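Local structure of nitrogen regulatory protein P-II (Thiomonas intermedia, 5DS7) at residues 13-18 / 63-68. The protein binds adenine nucleotides at the clefts between the subunits of its trimer and, like other P-II family members, probably regulates enzyme activity. Sequence-based numbering, arbitrary orientation.
Sequences EIILEG and LIMIIA. With AMP (adenosine monophosphate), chain E; AMP (adenosine monophosphate), chain G.
Ile-15 and Met-65 face each other as a non-hydrogen-bonded antiparallel pair, and the CG1 branch of Ile-15 slants across the base of the methionine, 3.9 Å from Met-65 CB. Met-65 sends CG away from its own backbone N (chi1 165°) and runs on past Ile-15 to lie alongside Glu-13, both chains pointing the same way; Met-65 SD rests 3.9 Å from Glu-13 OE2. The other branch of Ile-15, CG2, lies 4.5 Å from Leu-63 CD1 and approaches the ribose of the AMP of chain G, whose O2' is 3.4 Å from Leu-63 CD1. Leu-63 folds its other methyl, CD2, over the backbone of strand 13-17, 3.4 Å from Leu-16 C, and against Glu-17 CG. An alanine in place of Ile-15 is likely to leave the flank of Met-65 and the side of Leu-63 CD1 next to the ribose less well packed. On the reverse face Leu-16 and Ile-64 lie side by side, Leu-16 CD2 3.6 Å from Ile-64 CG1, and Ile-14 stands beside Ile-66; helices 21-31 and 75-88 pack over this layer, as in the ferredoxin-like fold of P-II proteins. Two reciprocal hydrogen-bonded pairs join the central strands: Ile-14 with Ile-66, and Leu-16 with Ile-64, where Ile-64 N reaches Leu-16 O at 2.9 Å with an N-H...O angle of 171°. Met-65 also packs on Ile-67 of the second subunit, and Thr-37 of that subunit, which binds the AMP of chain G, touches Ile-15. Buried Glu-13 sets its carboxylate beside Met-65 SD, but OE1 forms a salt bridge with Lys-11 and OE2 one with Lys-11 of the second subunit. The two lysines probably favour its charged form, so a mainly apolar part of the sheet face carries an ionic link between subunits.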
loop_
_atom_site.group_PDB
_atom_site.type_symbol
_atom_site.label_atom_id
_atom_site.label_comp_id
_atom_site.label_asym_id
_atom_site.label_seq_id
_atom_site.Cartn_x
_atom_site.Cartn_y
_atom_site.Cartn_z
ATOM N N GLU B 13 -5.867 -4.742 1.065
ATOM C CA GLU B 13 -6.071 -3.419 0.475
ATOM C C GLU B 13 -7.382 -3.462 -0.291
ATOM O O GLU B 13 -7.536 -4.232 -1.236
ATOM C CB GLU B 13 -4.904 -3.017 -0.434
ATOM C CG GLU B 13 -3.618 -2.792 0.350
ATOM C CD GLU B 13 -2.404 -2.460 -0.518
ATOM O OE1 GLU B 13 -1.305 -2.268 0.048
ATOM O OE2 GLU B 13 -2.541 -2.388 -1.758
ATOM N N ILE B 14 -8.340 -2.662 0.144
ATOM C CA ILE B 14 -9.675 -2.672 -0.445
ATOM C C ILE B 14 -9.935 -1.332 -1.095
ATOM O O ILE B 14 -9.917 -0.307 -0.425
ATOM C CB ILE B 14 -10.748 -2.958 0.602
ATOM C CG1 ILE B 14 -10.334 -4.184 1.427
ATOM C CG2 ILE B 14 -12.129 -3.113 -0.066
ATOM C CD1 ILE B 14 -10.888 -4.192 2.844
ATOM N N ILE B 15 -10.143 -1.345 -2.409
ATOM C CA ILE B 15 -10.290 -0.115 -3.172
ATOM C C ILE B 15 -11.700 -0.041 -3.704
ATOM O O ILE B 15 -12.138 -0.966 -4.376
ATOM C CB ILE B 15 -9.255 -0.074 -4.312
ATOM C CG1 ILE B 15 -7.844 -0.165 -3.715
ATOM C CG2 ILE B 15 -9.408 1.176 -5.158
ATOM C CD1 ILE B 15 -6.778 -0.462 -4.744
ATOM N N LEU B 16 -12.425 1.024 -3.371
ATOM C CA LEU B 16 -13.809 1.176 -3.811
ATOM C C LEU B 16 -14.251 2.642 -3.695
ATOM O O LEU B 16 -13.541 3.464 -3.118
ATOM C CB LEU B 16 -14.735 0.260 -2.999
ATOM C CG LEU B 16 -15.085 0.691 -1.574
ATOM C CD1 LEU B 16 -15.873 -0.409 -0.891
ATOM C CD2 LEU B 16 -13.844 1.054 -0.760
ATOM N N GLU B 17 -15.397 2.971 -4.278
ATOM C CA GLU B 17 -15.913 4.340 -4.234
ATOM C C GLU B 17 -16.256 4.741 -2.802
ATOM O O GLU B 17 -16.790 3.937 -2.033
ATOM C CB GLU B 17 -17.143 4.473 -5.145
ATOM C CG GLU B 17 -16.847 4.308 -6.630
ATOM C CD GLU B 17 -18.109 3.977 -7.450
ATOM O OE1 GLU B 17 -18.617 2.842 -7.327
ATOM O OE2 GLU B 17 -18.594 4.850 -8.192
ATOM N N GLY B 18 -15.947 5.983 -2.448
ATOM C CA GLY B 18 -16.104 6.476 -1.093
ATOM C C GLY B 18 -17.512 6.438 -0.534
ATOM O O GLY B 18 -17.683 6.416 0.686
ATOM N N LEU B 63 -12.848 7.683 -4.874
ATOM C CA LEU B 63 -12.250 6.403 -4.521
ATOM C C LEU B 63 -11.423 6.451 -3.234
ATOM O O LEU B 63 -10.703 7.421 -2.986
ATOM C CB LEU B 63 -11.343 5.890 -5.644
ATOM C CG LEU B 63 -11.903 5.150 -6.850
ATOM C CD1 LEU B 63 -10.734 4.638 -7.666
ATOM C CD2 LEU B 63 -12.872 4.025 -6.478
ATOM N N ILE B 64 -11.488 5.372 -2.455
ATOM C CA ILE B 64 -10.652 5.223 -1.264
ATOM C C ILE B 64 -9.973 3.852 -1.259
ATOM O O ILE B 64 -10.373 2.950 -1.986
ATOM C CB ILE B 64 -11.470 5.406 0.048
ATOM C CG1 ILE B 64 -12.487 4.276 0.214
ATOM C CG2 ILE B 64 -12.180 6.753 0.057
ATOM C CD1 ILE B 64 -13.232 4.306 1.553
ATOM N N MET B 65 -8.976 3.704 -0.415
ATOM C CA MET B 65 -8.354 2.428 -0.249
ATOM C C MET B 65 -8.323 2.176 1.245
ATOM O O MET B 65 -7.707 2.915 1.985
ATOM C CB MET B 65 -6.949 2.367 -0.850
ATOM C CG MET B 65 -6.118 1.176 -0.396
ATOM S SD MET B 65 -4.545 0.893 -1.238
ATOM C CE MET B 65 -3.619 2.350 -0.809
ATOM N N ILE B 66 -8.997 1.129 1.678
ATOM C CA ILE B 66 -8.961 0.718 3.074
ATOM C C ILE B 66 -7.892 -0.356 3.283
ATOM O O ILE B 66 -7.907 -1.426 2.645
ATOM C CB ILE B 66 -10.346 0.198 3.532
ATOM C CG1 ILE B 66 -11.404 1.293 3.368
ATOM C CG2 ILE B 66 -10.301 -0.302 4.978
ATOM C CD1 ILE B 66 -12.840 0.742 3.386
ATOM N N ILE B 67 -6.947 -0.052 4.160
ATOM C CA ILE B 67 -5.906 -0.999 4.551
ATOM C C ILE B 67 -6.270 -1.624 5.881
ATOM O O ILE B 67 -6.519 -0.906 6.866
ATOM C CB ILE B 67 -4.544 -0.305 4.678
ATOM C CG1 ILE B 67 -4.216 0.434 3.372
ATOM C CG2 ILE B 67 -3.470 -1.296 5.056
ATOM C CD1 ILE B 67 -3.215 1.591 3.565
ATOM N N ALA B 68 -6.297 -2.951 5.929
ATOM C CA ALA B 68 -6.664 -3.639 7.158
ATOM C C ALA B 68 -5.775 -4.830 7.383
ATOM O O ALA B 68 -5.819 -5.785 6.622
ATOM C CB ALA B 68 -8.112 -4.080 7.106
HETATM P P AMP E . -3.823 2.411 17.606
HETATM O O1P AMP E . -4.601 1.161 17.907
HETATM O O2P AMP E . -4.335 3.632 18.327
HETATM O O3P AMP E . -2.309 2.284 17.617
HETATM O "O5'" AMP E . -4.142 2.739 16.086
HETATM C "C5'" AMP E . -3.610 3.911 15.482
HETATM C "C4'" AMP E . -3.828 3.918 13.990
HETATM O "O4'" AMP E . -3.106 2.819 13.378
HETATM C "C3'" AMP E . -5.264 3.718 13.538
HETATM O "O3'" AMP E . -6.021 4.912 13.590
HETATM C "C2'" AMP E . -5.099 3.159 12.132
HETATM O "O2'" AMP E . -4.876 4.201 11.205
HETATM C "C1'" AMP E . -3.828 2.325 12.269
HETATM N N9 AMP E . -4.163 0.906 12.502
HETATM C C8 AMP E . -4.381 0.325 13.687
HETATM N N7 AMP E . -4.715 -0.973 13.532
HETATM C C5 AMP E . -4.727 -1.232 12.220
HETATM C C6 AMP E . -5.013 -2.396 11.370
HETATM N N6 AMP E . -5.352 -3.585 11.895
HETATM N N1 AMP E . -4.930 -2.238 10.040
HETATM C C2 AMP E . -4.596 -1.055 9.490
HETATM N N3 AMP E . -4.335 0.048 10.194
HETATM C C4 AMP E . -4.373 0.012 11.548
HETATM P P AMP G . -13.307 -1.638 -11.677
HETATM O O1P AMP G . -14.042 -2.408 -10.607
HETATM O O2P AMP G . -12.645 -2.507 -12.716
HETATM O O3P AMP G . -14.069 -0.432 -12.153
HETATM O "O5'" AMP G . -12.105 -0.991 -10.865
HETATM C "C5'" AMP G . -12.336 0.139 -10.043
HETATM C "C4'" AMP G . -11.059 0.667 -9.444
HETATM O "O4'" AMP G . -10.273 -0.409 -8.874
HETATM C "C3'" AMP G . -10.121 1.328 -10.430
HETATM O "O3'" AMP G . -10.503 2.663 -10.700
HETATM C "C2'" AMP G . -8.775 1.216 -9.735
HETATM O "O2'" AMP G . -8.646 2.231 -8.768
HETATM C "C1'" AMP G . -8.899 -0.134 -9.028
HETATM N N9 AMP G . -8.288 -1.217 -9.823
HETATM C C8 AMP G . -8.901 -1.979 -10.754
HETATM N N7 AMP G . -8.037 -2.865 -11.311
HETATM C C5 AMP G . -6.846 -2.653 -10.747
HETATM C C6 AMP G . -5.505 -3.234 -10.885
HETATM N N6 AMP G . -5.290 -4.236 -11.766
HETATM N N1 AMP G . -4.516 -2.728 -10.117
HETATM C C2 AMP G . -4.739 -1.734 -9.237
HETATM N N3 AMP G . -5.937 -1.160 -9.058
HETATM C C4 AMP G . -7.007 -1.572 -9.773
#